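Local coordinates for sister chromatid cohesion protein (Chaetomium thermophilum, PDB 5T8V), which probably helps load cohesin onto chromatin as a Scc2/Nipped-B family loader, represented here by its C-terminal fragment of helical HEAT repeats, at residues Arg12-Leu17 against Leu72-Val78; Leu86-Cys90 against Thr132-Ile136; Ala850-Ser855 against Arg890-Gln894; Val819-Phe823 against Leu856-Gln861. All coordinates share one frame; numbering follows the deposited sequence.

In the fold
The four contacts form two pairs at distant parts of an elongated, mainly helical chain. Contacts 1 and 2 have centres about 18 Å apart and touch where Phe75 CE2 lies 4.0 Å from Ile136 O. Contacts 3 and 4 are closer, with centres about 11 Å apart, and Phe857 of contact 4 joins them: its CE1 lies 3.4 Å from Ala850 CA, and its CG lies 3.7 Å from Val891 CG2. Their segments alternate along the chain, so helices 808-824, 839-852 and 878-891 meet around the 853-862 connection. The two pairs lie on opposite sides of the chain's centre, with contact centres about 112 to 117 Å apart and nearest atoms more than 90 Å apart, so the pairs do not touch.

Contact 1: residues Arg12-Leu17 against Leu72-Val78; sequences RANVAL and LNCFMTV
Leu72 lays its branched end against the helical turn carrying Arg12, Ala13 and Ala16. Its CD1 is 3.6 Å from Ala13 N and 4.0 Å from the methyl CB of Ala16, while lower on the same side chain Leu72 CB meets Ala13 CB at 4.0 Å. The other branch, CD2, comes within 3.6 Å of Arg12 NH1; the arginine chain, bent at chi2 and chi3, crosses the leucine at about a right angle. Cys74 SG meets the same Ala13 methyl next to Leu72, 4.0 Å from Ala13 CB. Leu17, one helical turn on from Ala13, is gripped through its two branches: CD1 reaches Val78 CG2 at 4.0 Å, the two side chains running antiparallel alongside one another, and CD2 meets Thr77 CG2. Placing CG of Leu17 anti to the backbone N (chi1 -179°) sends both methyls toward this turn. The chain can present Leu72 and Cys74 to the same helix because a Schellman motif ends helix 56-71 between them: Asn73, with positive phi, is the C-prime residue, Cys74 N pairs with Thr69 O, and Asn73 N with Ile70 O. Beyond it, Thr77 N bonds to Cys74 O at 3.0 Å, tightening the turn that carries Thr77 and Val78. Farther out, Arg141 NH1 hydrogen-bonds to the carbonyl oxygens of both Phe75 and Val78, linking the two ends of this turn, and Phe75 packs on Leu66 and Ile70 of helix 56-71 and on Leu83 of helix 81-96.

Contact 2: residues Leu86-Cys90 against Thr132-Ile136; sequences LLRLC and TSMRI
Leu86, Leu87 and Ile136 supply the apolar part of this interface between two roughly antiparallel helices, whose short segments run at 145° with axes 10.1 Å apart. Ile136 CD1 fits between the two leucines, 3.9 Å from Leu86 CD2 and 3.9 Å from Leu87 CD2. Holding CG of Leu86 anti to its own nitrogen (chi1 180°) lets CD2 touch the Thr132 methyl CG2 as well, at 4.0 Å, the two side chains crossing at about a right angle. Leu87 and Ile136 instead lie alongside each other with opposed directions.

Mixed contacts surround the hydroxyl of Ser133. Leu87 CD2 approaches Ser133 OG at 3.6 Å, and Cys90 CB lies on the same oxygen, while Cys90 SG rests 4.0 Å from Thr132 CG2. An alanine in place of Leu87 is likely to open a gap beside Ile136 CD1 and take away the methyl that lies against Ser133 OG, leaving Cys90 CB there.

The polar atoms are satisfied away from the interface: Ser133 OG bonds to Ala129 O within its own helix, and Thr132 OG1 bonds to Gln59, Gln63 and Arg128 O. Around the pair, Leu86 packs on Leu62 and Thr132 on Leu66, both of helix 56-71, Leu86 further touches Leu24 of helix 9-36 and Leu54 of strand 52-54, and Met134 packs on Met206 and Met207 of helix 190-213.

Contact 3: residues Ala850-Ser855 against Arg890-Gln894; sequences AKAEAS and RVLPQ
Arg890 reaches over the last turn of helix 839-852, where its CB sits 3.6 Å from Ala850 O. This is packing between the final parts of two helices in a HEAT-repeat array: segment 890-894 belongs to the end region of helix 878-891, and it meets both helix 839-852 and the chain leaving it. Farther out, the arginine runs beside Lys851, both side chains pointing the same way. Lys851 CD comes to the edge of the guanidinium, near its plane and 3.7 Å from Arg890 NE, so the aliphatic part of the lysine does the touching; its NZ remains 4.7 Å from the same Arg890 NE, so the charged atoms stay apart. Lys851 also touches Asp794 of helix 791-801, which probably offsets part of the like charge. Back at the main chain, Arg890 O faces the methyl of Ala854, with O to CB 3.5 Å.

Val891 continues the apolar seam, its CG2 lying 3.9 Å from Ala850 CB while its CA faces the Ala854 methyl. Val891 also meets Leu862 of helix 859-862. Leu892 and Pro893 pack against helix 919-935, and the backbone bond from Gln894 N to Val891 O closes the turn that brings the glutamine back. With its chain bent at chi2 (-104°), Gln894 folds its amide over the 854-855 backbone, where NE2 lies 3.6 Å from Ser855 CA.

Contact 4: residues Val819-Phe823 against Leu856-Gln861; sequences VGSMF and LFTFEQ
The ring of Phe823 carries the side chain of Gln861 over one face, with Gln861 CB 3.7 Å from the ring centroid in a CH-pi contact and the amide stacked on the same face toward the CD2-CE2 rim, its plane 29° from that of the ring. At the edge, in plane, lie Val819 CG1 and Phe857 CE2. The two phenylalanine rings meet rim to rim, nearly perpendicular at 87° with centroids 5.6 Å apart, neither lying over the other's face. Phe857 offers one face to Val819 CG1, 3.8 Å from its centroid, a second CH-pi contact. Gln861 is steadied from its own segment: its OE1 accepts a hydrogen bond from Thr858 N at 2.9 Å, the donor tilted out of the carbonyl plane. With chi1 at 54°, CG sits between backbone N and carbonyl carbon, which lays the extended chain across the ring. Replacing Phe823 by an alanine would probably leave the Gln861 amide without its stacking surface and open a gap at the rim of Phe857. Val819 also packs on Leu846 and Phe849 of helix 839-852, and Leu856 returns to Met812 and Cys815 of helix 808-824.

Contact 1: residues Arg12-Leu17 against Leu72-Val78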
loop_
_atom_site.group_PDB
_atom_site.type_symbol
_atom_site.label_atom_id
_atom_site.label_comp_id
_atom_site.label_asym_id
_atom_site.label_seq_id
_atom_site.Cartn_x
_atom_site.Cartn_y
_atom_site.Cartn_z
ATOM N N ARG A 12 47.617 -54.158 -18.283
ATOM C CA ARG A 12 46.246 -54.203 -17.782
ATOM C C ARG A 12 45.283 -54.605 -18.890
ATOM O O ARG A 12 44.398 -55.446 -18.683
ATOM C CB ARG A 12 45.843 -52.850 -17.196
ATOM C CG ARG A 12 46.795 -52.311 -16.142
ATOM C CD ARG A 12 46.063 -51.518 -15.070
ATOM N NE ARG A 12 45.008 -50.672 -15.628
ATOM C CZ ARG A 12 45.198 -49.458 -16.138
ATOM N NH1 ARG A 12 44.165 -48.777 -16.617
ATOM N NH2 ARG A 12 46.413 -48.924 -16.177
ATOM N N ALA A 13 45.444 -54.016 -20.076
ATOM C CA ALA A 13 44.624 -54.396 -21.220
ATOM C C ALA A 13 44.736 -55.888 -21.496
ATOM O O ALA A 13 43.723 -56.581 -21.653
ATOM C CB ALA A 13 45.035 -53.589 -22.451
ATOM N N ASN A 14 45.967 -56.407 -21.551
ATOM C CA ASN A 14 46.129 -57.838 -21.802
ATOM C C ASN A 14 45.433 -58.669 -20.726
ATOM O O ASN A 14 44.834 -59.711 -21.026
ATOM C CB ASN A 14 47.611 -58.197 -21.884
ATOM C CG ASN A 14 47.840 -59.607 -22.400
ATOM O OD1 ASN A 14 47.153 -60.547 -22.000
ATOM N ND2 ASN A 14 48.805 -59.759 -23.299
ATOM N N VAL A 15 45.493 -58.224 -19.469
ATOM C CA VAL A 15 44.857 -58.964 -18.381
ATOM C C VAL A 15 43.347 -58.998 -18.577
ATOM O O VAL A 15 42.716 -60.056 -18.485
ATOM C CB VAL A 15 45.235 -58.353 -17.018
ATOM C CG1 VAL A 15 44.424 -58.990 -15.888
ATOM C CG2 VAL A 15 46.718 -58.537 -16.752
ATOM N N ALA A 16 42.742 -57.838 -18.839
ATOM C CA ALA A 16 41.305 -57.804 -19.090
ATOM C C ALA A 16 40.937 -58.707 -20.259
ATOM O O ALA A 16 39.927 -59.421 -20.211
ATOM C CB ALA A 16 40.850 -56.371 -19.355
ATOM N N LEU A 17 41.754 -58.700 -21.314
ATOM C CA LEU A 17 41.487 -59.552 -22.468
ATOM C C LEU A 17 41.482 -61.023 -22.075
ATOM O O LEU A 17 40.548 -61.761 -22.405
ATOM C CB LEU A 17 42.525 -59.294 -23.561
ATOM C CG LEU A 17 42.356 -60.110 -24.846
ATOM C CD1 LEU A 17 41.139 -59.641 -25.630
ATOM C CD2 LEU A 17 43.611 -60.034 -25.699
ATOM N N LEU A 72 39.836 -50.124 -21.845
ATOM C CA LEU A 72 41.264 -50.273 -22.091
ATOM C C LEU A 72 41.591 -50.421 -23.572
ATOM O O LEU A 72 42.724 -50.769 -23.917
ATOM C CB LEU A 72 41.811 -51.471 -21.311
ATOM C CG LEU A 72 41.616 -51.424 -19.792
ATOM C CD1 LEU A 72 42.313 -52.603 -19.137
ATOM C CD2 LEU A 72 42.121 -50.113 -19.197
ATOM N N ASN A 73 40.624 -50.167 -24.454
ATOM C CA ASN A 73 40.862 -50.118 -25.895
ATOM C C ASN A 73 41.471 -51.416 -26.421
ATOM O O ASN A 73 42.280 -51.401 -27.352
ATOM C CB ASN A 73 41.755 -48.929 -26.260
ATOM C CG ASN A 73 41.687 -48.583 -27.734
ATOM O OD1 ASN A 73 40.657 -48.778 -28.381
ATOM N ND2 ASN A 73 42.787 -48.070 -28.275
ATOM N N CYS A 74 41.094 -52.549 -25.826
ATOM C CA CYS A 74 41.484 -53.857 -26.335
ATOM C C CYS A 74 40.285 -54.708 -26.727
ATOM O O CYS A 74 40.464 -55.881 -27.078
ATOM C CB CYS A 74 42.335 -54.607 -25.299
ATOM S SG CYS A 74 41.515 -54.927 -23.724
ATOM N N PHE A 75 39.072 -54.155 -26.677
ATOM C CA PHE A 75 37.890 -54.878 -27.128
ATOM C C PHE A 75 37.987 -55.270 -28.595
ATOM O O PHE A 75 37.324 -56.223 -29.018
ATOM C CB PHE A 75 36.648 -54.016 -26.884
ATOM C CG PHE A 75 35.358 -54.671 -27.282
ATOM C CD1 PHE A 75 34.957 -55.861 -26.696
ATOM C CD2 PHE A 75 34.532 -54.083 -28.227
ATOM C CE1 PHE A 75 33.766 -56.460 -27.056
ATOM C CE2 PHE A 75 33.338 -54.677 -28.590
ATOM C CZ PHE A 75 32.954 -55.866 -28.004
ATOM N N MET A 76 38.804 -54.561 -29.376
ATOM C CA MET A 76 38.963 -54.883 -30.790
ATOM C C MET A 76 39.623 -56.240 -30.991
ATOM O O MET A 76 39.428 -56.873 -32.034
ATOM C CB MET A 76 39.787 -53.796 -31.475
ATOM C CG MET A 76 41.198 -53.653 -30.916
ATOM S SD MET A 76 41.966 -52.078 -31.337
ATOM C CE MET A 76 40.985 -50.943 -30.354
ATOM N N THR A 77 40.407 -56.701 -30.015
ATOM C CA THR A 77 41.147 -57.949 -30.163
ATOM C C THR A 77 40.294 -59.177 -29.875
ATOM O O THR A 77 40.669 -60.281 -30.287
ATOM C CB THR A 77 42.367 -57.947 -29.239
ATOM O OG1 THR A 77 43.047 -56.690 -29.346
ATOM C CG2 THR A 77 43.331 -59.069 -29.612
ATOM N N VAL A 78 39.170 -59.016 -29.182
ATOM C CA VAL A 78 38.277 -60.132 -28.879
ATOM C C VAL A 78 37.919 -60.839 -30.182
ATOM O O VAL A 78 37.489 -60.179 -31.138
ATOM C CB VAL A 78 37.015 -59.655 -28.143
ATOM C CG1 VAL A 78 35.978 -60.780 -28.046
ATOM C CG2 VAL A 78 37.378 -59.153 -26.756
#

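Contact 2: residues Leu86-Cys90 against Thr132-Ile136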
loop_
_atom_site.group_PDB
_atom_site.type_symbol
_atom_site.label_atom_id
_atom_site.label_comp_id
_atom_site.label_asym_id
_atom_site.label_seq_id
_atom_site.Cartn_x
_atom_site.Cartn_y
_atom_site.Cartn_z
ATOM N N LEU A 86 27.933 -65.176 -28.676
ATOM C CA LEU A 86 27.352 -64.549 -27.496
ATOM C C LEU A 86 26.096 -63.769 -27.860
ATOM O O LEU A 86 25.078 -63.850 -27.160
ATOM C CB LEU A 86 28.382 -63.639 -26.826
ATOM C CG LEU A 86 27.929 -62.890 -25.568
ATOM C CD1 LEU A 86 27.356 -63.843 -24.534
ATOM C CD2 LEU A 86 29.090 -62.104 -24.971
ATOM N N LEU A 87 26.138 -63.017 -28.964
ATOM C CA LEU A 87 24.944 -62.308 -29.411
ATOM C C LEU A 87 23.815 -63.273 -29.753
ATOM O O LEU A 87 22.637 -62.922 -29.617
ATOM C CB LEU A 87 25.273 -61.426 -30.618
ATOM C CG LEU A 87 25.970 -60.097 -30.313
ATOM C CD1 LEU A 87 26.431 -59.434 -31.601
ATOM C CD2 LEU A 87 25.055 -59.155 -29.533
ATOM N N ARG A 88 24.149 -64.489 -30.190
ATOM C CA ARG A 88 23.109 -65.469 -30.478
ATOM C C ARG A 88 22.484 -65.995 -29.192
ATOM O O ARG A 88 21.258 -66.121 -29.102
ATOM C CB ARG A 88 23.678 -66.622 -31.305
ATOM C CG ARG A 88 22.608 -67.427 -32.029
ATOM C CD ARG A 88 23.118 -68.789 -32.485
ATOM N NE ARG A 88 22.172 -69.448 -33.383
ATOM C CZ ARG A 88 21.051 -70.050 -32.992
ATOM N NH1 ARG A 88 20.716 -70.082 -31.707
ATOM N NH2 ARG A 88 20.258 -70.619 -33.889
ATOM N N LEU A 89 23.306 -66.309 -28.188
ATOM C CA LEU A 89 22.765 -66.699 -26.891
ATOM C C LEU A 89 21.861 -65.608 -26.333
ATOM O O LEU A 89 20.767 -65.891 -25.823
ATOM C CB LEU A 89 23.904 -67.000 -25.917
ATOM C CG LEU A 89 24.890 -68.095 -26.334
ATOM C CD1 LEU A 89 26.010 -68.213 -25.311
ATOM C CD2 LEU A 89 24.190 -69.436 -26.514
ATOM N N CYS A 90 22.301 -64.352 -26.424
ATOM C CA CYS A 90 21.450 -63.240 -26.018
ATOM C C CYS A 90 20.134 -63.258 -26.786
ATOM O O CYS A 90 19.055 -63.110 -26.200
ATOM C CB CYS A 90 22.181 -61.913 -26.234
ATOM S SG CYS A 90 23.623 -61.660 -25.170
ATOM N N THR A 132 23.898 -56.925 -22.421
ATOM C CA THR A 132 25.130 -57.391 -23.051
ATOM C C THR A 132 25.157 -57.040 -24.534
ATOM O O THR A 132 26.165 -56.542 -25.047
ATOM C CB THR A 132 25.285 -58.899 -22.851
ATOM O OG1 THR A 132 25.456 -59.180 -21.457
ATOM C CG2 THR A 132 26.494 -59.431 -23.617
ATOM N N SER A 133 24.057 -57.303 -25.246
ATOM C CA SER A 133 24.007 -56.979 -26.669
ATOM C C SER A 133 24.313 -55.505 -26.905
ATOM O O SER A 133 25.165 -55.155 -27.735
ATOM C CB SER A 133 22.636 -57.339 -27.239
ATOM O OG SER A 133 22.405 -58.734 -27.166
ATOM N N MET A 134 23.627 -54.620 -26.177
ATOM C CA MET A 134 23.855 -53.189 -26.347
ATOM C C MET A 134 25.317 -52.836 -26.098
ATOM O O MET A 134 25.961 -52.176 -26.925
ATOM C CB MET A 134 22.943 -52.398 -25.410
ATOM C CG MET A 134 21.454 -52.656 -25.610
ATOM S SD MET A 134 20.901 -52.430 -27.312
ATOM C CE MET A 134 20.650 -54.132 -27.814
ATOM N N ARG A 135 25.865 -53.275 -24.961
ATOM C CA ARG A 135 27.261 -52.967 -24.667
ATOM C C ARG A 135 28.178 -53.442 -25.787
ATOM O O ARG A 135 29.129 -52.743 -26.159
ATOM C CB ARG A 135 27.672 -53.593 -23.338
ATOM C CG ARG A 135 29.153 -53.460 -23.045
ATOM C CD ARG A 135 29.425 -53.544 -21.561
ATOM N NE ARG A 135 28.944 -52.361 -20.854
ATOM C CZ ARG A 135 28.800 -52.286 -19.534
ATOM N NH1 ARG A 135 29.089 -53.330 -18.768
ATOM N NH2 ARG A 135 28.357 -51.169 -18.978
ATOM N N ILE A 136 27.910 -54.626 -26.340
ATOM C CA ILE A 136 28.676 -55.099 -27.489
ATOM C C ILE A 136 28.560 -54.113 -28.643
ATOM O O ILE A 136 29.524 -53.886 -29.385
ATOM C CB ILE A 136 28.213 -56.511 -27.897
ATOM C CG1 ILE A 136 28.676 -57.527 -26.851
ATOM C CG2 ILE A 136 28.751 -56.883 -29.285
ATOM C CD1 ILE A 136 28.076 -58.906 -27.019
#

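Contact 3: residues Ala850-Ser855 against Arg890-Gln894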
loop_
_atom_site.group_PDB
_atom_site.type_symbol
_atom_site.label_atom_id
_atom_site.label_comp_id
_atom_site.label_asym_id
_atom_site.label_seq_id
_atom_site.Cartn_x
_atom_site.Cartn_y
_atom_site.Cartn_z
ATOM N N ALA A 850 -9.406 23.480 36.375
ATOM C CA ALA A 850 -10.375 24.108 37.263
ATOM C C ALA A 850 -11.710 24.313 36.560
ATOM O O ALA A 850 -12.772 24.192 37.182
ATOM C CB ALA A 850 -9.827 25.437 37.777
ATOM N N LYS A 851 -11.680 24.625 35.262
ATOM C CA LYS A 851 -12.926 24.729 34.510
ATOM C C LYS A 851 -13.645 23.386 34.453
ATOM O O LYS A 851 -14.875 23.327 34.561
ATOM C CB LYS A 851 -12.642 25.251 33.100
ATOM C CG LYS A 851 -13.724 24.947 32.062
ATOM C CD LYS A 851 -15.081 25.535 32.435
ATOM C CE LYS A 851 -16.156 25.076 31.460
ATOM N NZ LYS A 851 -17.526 25.463 31.897
ATOM N N ALA A 852 -12.895 22.295 34.292
ATOM C CA ALA A 852 -13.520 20.986 34.124
ATOM C C ALA A 852 -14.113 20.482 35.435
ATOM O O ALA A 852 -15.275 20.061 35.479
ATOM C CB ALA A 852 -12.503 19.988 33.576
ATOM N N GLU A 853 -13.329 20.507 36.511
ATOM C CA GLU A 853 -13.787 19.976 37.793
ATOM C C GLU A 853 -12.995 20.654 38.901
ATOM O O GLU A 853 -11.815 20.346 39.095
ATOM C CB GLU A 853 -13.616 18.462 37.840
ATOM C CG GLU A 853 -14.064 17.822 39.142
ATOM C CD GLU A 853 -15.542 18.024 39.415
ATOM O OE1 GLU A 853 -16.317 18.123 38.441
ATOM O OE2 GLU A 853 -15.927 18.087 40.603
ATOM N N ALA A 854 -13.647 21.563 39.627
ATOM C CA ALA A 854 -12.986 22.300 40.696
ATOM C C ALA A 854 -12.775 21.466 41.953
ATOM O O ALA A 854 -11.955 21.841 42.797
ATOM C CB ALA A 854 -13.797 23.545 41.050
ATOM N N SER A 855 -13.494 20.349 42.097
ATOM C CA SER A 855 -13.327 19.492 43.266
ATOM C C SER A 855 -11.882 19.047 43.461
ATOM O O SER A 855 -11.500 18.694 44.582
ATOM C CB SER A 855 -14.228 18.262 43.140
ATOM O OG SER A 855 -13.917 17.301 44.132
ATOM N N ARG A 890 -13.503 29.714 39.490
ATOM C CA ARG A 890 -14.100 28.387 39.390
ATOM C C ARG A 890 -13.973 27.607 40.695
ATOM O O ARG A 890 -14.908 26.904 41.094
ATOM C CB ARG A 890 -13.445 27.609 38.247
ATOM C CG ARG A 890 -13.698 28.191 36.863
ATOM C CD ARG A 890 -15.105 27.884 36.376
ATOM N NE ARG A 890 -15.298 28.276 34.980
ATOM C CZ ARG A 890 -15.773 29.453 34.577
ATOM N NH1 ARG A 890 -16.118 30.383 35.458
ATOM N NH2 ARG A 890 -15.905 29.702 33.280
ATOM N N VAL A 891 -12.832 27.720 41.369
ATOM C CA VAL A 891 -12.568 26.901 42.549
ATOM C C VAL A 891 -13.261 27.478 43.775
ATOM O O VAL A 891 -14.032 26.794 44.457
ATOM C CB VAL A 891 -11.053 26.771 42.786
ATOM C CG1 VAL A 891 -10.770 26.033 44.097
ATOM C CG2 VAL A 891 -10.387 26.055 41.617
ATOM N N LEU A 892 -12.986 28.743 44.075
ATOM C CA LEU A 892 -13.341 29.295 45.377
ATOM C C LEU A 892 -14.798 29.082 45.771
ATOM O O LEU A 892 -15.049 28.794 46.953
ATOM C CB LEU A 892 -12.982 30.788 45.396
ATOM C CG LEU A 892 -12.691 31.441 46.751
ATOM C CD1 LEU A 892 -11.808 30.583 47.653
ATOM C CD2 LEU A 892 -12.030 32.775 46.503
ATOM N N PRO A 893 -15.789 29.198 44.880
ATOM C CA PRO A 893 -17.170 28.895 45.292
ATOM C C PRO A 893 -17.389 27.435 45.663
ATOM O O PRO A 893 -18.464 27.104 46.181
ATOM C CB PRO A 893 -18.006 29.293 44.065
ATOM C CG PRO A 893 -17.050 29.320 42.932
ATOM C CD PRO A 893 -15.736 29.728 43.505
ATOM N N GLN A 894 -16.415 26.557 45.419
ATOM C CA GLN A 894 -16.533 25.153 45.785
ATOM C C GLN A 894 -16.096 24.873 47.217
ATOM O O GLN A 894 -16.541 23.877 47.800
ATOM C CB GLN A 894 -15.710 24.291 44.819
ATOM C CG GLN A 894 -15.659 22.804 45.164
ATOM C CD GLN A 894 -14.331 22.378 45.779
ATOM O OE1 GLN A 894 -13.369 23.146 45.813
ATOM N NE2 GLN A 894 -14.276 21.143 46.263
#

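Contact 4: residues Val819-Phe823 against Leu856-Gln861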
loop_
_atom_site.group_PDB
_atom_site.type_symbol
_atom_site.label_atom_id
_atom_site.label_comp_id
_atom_site.label_asym_id
_atom_site.label_seq_id
_atom_site.Cartn_x
_atom_site.Cartn_y
_atom_site.Cartn_z
ATOM N N VAL A 819 -3.097 17.633 39.319
ATOM C CA VAL A 819 -3.213 19.029 39.739
ATOM C C VAL A 819 -2.253 19.312 40.888
ATOM O O VAL A 819 -1.469 20.269 40.852
ATOM C CB VAL A 819 -4.670 19.346 40.129
ATOM C CG1 VAL A 819 -4.790 20.748 40.725
ATOM C CG2 VAL A 819 -5.586 19.200 38.919
ATOM N N GLY A 820 -2.304 18.475 41.925
ATOM C CA GLY A 820 -1.407 18.644 43.053
ATOM C C GLY A 820 0.051 18.679 42.647
ATOM O O GLY A 820 0.856 19.377 43.267
ATOM N N SER A 821 0.414 17.926 41.607
ATOM C CA SER A 821 1.770 18.011 41.079
ATOM C C SER A 821 2.016 19.372 40.439
ATOM O O SER A 821 2.994 20.053 40.763
ATOM C CB SER A 821 2.013 16.889 40.072
ATOM O OG SER A 821 3.342 16.926 39.581
ATOM N N MET A 822 1.121 19.791 39.539
ATOM C CA MET A 822 1.274 21.087 38.884
ATOM C C MET A 822 1.516 22.189 39.906
ATOM O O MET A 822 2.380 23.051 39.710
ATOM C CB MET A 822 0.037 21.407 38.045
ATOM C CG MET A 822 -0.452 20.265 37.179
ATOM S SD MET A 822 -1.368 20.813 35.731
ATOM C CE MET A 822 -2.002 19.252 35.122
ATOM N N PHE A 823 0.761 22.179 41.009
ATOM C CA PHE A 823 1.030 23.137 42.076
ATOM C C PHE A 823 2.350 22.837 42.770
ATOM O O PHE A 823 3.045 23.762 43.205
ATOM C CB PHE A 823 -0.111 23.140 43.092
ATOM C CG PHE A 823 -1.345 23.847 42.615
ATOM C CD1 PHE A 823 -1.401 25.231 42.598
ATOM C CD2 PHE A 823 -2.451 23.131 42.192
ATOM C CE1 PHE A 823 -2.536 25.886 42.163
ATOM C CE2 PHE A 823 -3.588 23.781 41.756
ATOM C CZ PHE A 823 -3.631 25.160 41.742
ATOM N N LEU A 856 -11.074 19.059 42.400
ATOM C CA LEU A 856 -9.707 18.560 42.482
ATOM C C LEU A 856 -8.775 19.517 43.212
ATOM O O LEU A 856 -7.679 19.108 43.609
ATOM C CB LEU A 856 -9.173 18.295 41.074
ATOM C CG LEU A 856 -9.995 17.309 40.242
ATOM C CD1 LEU A 856 -9.749 17.517 38.759
ATOM C CD2 LEU A 856 -9.669 15.882 40.640
ATOM N N PHE A 857 -9.180 20.769 43.402
ATOM C CA PHE A 857 -8.320 21.785 43.986
ATOM C C PHE A 857 -8.583 21.918 45.481
ATOM O O PHE A 857 -9.675 21.619 45.969
ATOM C CB PHE A 857 -8.533 23.135 43.296
ATOM C CG PHE A 857 -8.094 23.154 41.856
ATOM C CD1 PHE A 857 -8.843 22.517 40.881
ATOM C CD2 PHE A 857 -6.937 23.813 41.478
ATOM C CE1 PHE A 857 -8.442 22.532 39.559
ATOM C CE2 PHE A 857 -6.533 23.832 40.157
ATOM C CZ PHE A 857 -7.286 23.191 39.197
ATOM N N THR A 858 -7.562 22.375 46.205
ATOM C CA THR A 858 -7.644 22.591 47.640
ATOM C C THR A 858 -7.263 24.030 47.968
ATOM O O THR A 858 -6.611 24.719 47.178
ATOM C CB THR A 858 -6.732 21.624 48.409
ATOM O OG1 THR A 858 -5.359 21.924 48.129
ATOM C CG2 THR A 858 -7.021 20.183 48.014
ATOM N N PHE A 859 -7.681 24.479 49.154
ATOM C CA PHE A 859 -7.412 25.854 49.563
ATOM C C PHE A 859 -5.916 26.117 49.679
ATOM O O PHE A 859 -5.431 27.179 49.272
ATOM C CB PHE A 859 -8.109 26.149 50.892
ATOM C CG PHE A 859 -7.695 27.451 51.520
ATOM C CD1 PHE A 859 -8.340 28.631 51.191
ATOM C CD2 PHE A 859 -6.663 27.493 52.444
ATOM C CE1 PHE A 859 -7.962 29.830 51.769
ATOM C CE2 PHE A 859 -6.280 28.688 53.024
ATOM C CZ PHE A 859 -6.931 29.858 52.687
ATOM N N GLU A 860 -5.167 25.162 50.238
ATOM C CA GLU A 860 -3.745 25.383 50.479
ATOM C C GLU A 860 -3.011 25.744 49.195
ATOM O O GLU A 860 -2.077 26.553 49.214
ATOM C CB GLU A 860 -3.123 24.140 51.118
ATOM C CG GLU A 860 -3.610 23.856 52.531
ATOM C CD GLU A 860 -3.172 24.915 53.528
ATOM O OE1 GLU A 860 -2.411 25.825 53.137
ATOM O OE2 GLU A 860 -3.588 24.836 54.702
ATOM N N GLN A 861 -3.414 25.154 48.072
ATOM C CA GLN A 861 -2.766 25.437 46.798
ATOM C C GLN A 861 -3.357 26.647 46.087
ATOM O O GLN A 861 -2.748 27.140 45.132
ATOM C CB GLN A 861 -2.823 24.205 45.889
ATOM C CG GLN A 861 -4.209 23.615 45.658
ATOM C CD GLN A 861 -4.188 22.262 44.950
ATOM O OE1 GLN A 861 -5.231 21.783 44.514
ATOM N NE2 GLN A 861 -3.017 21.637 44.842
#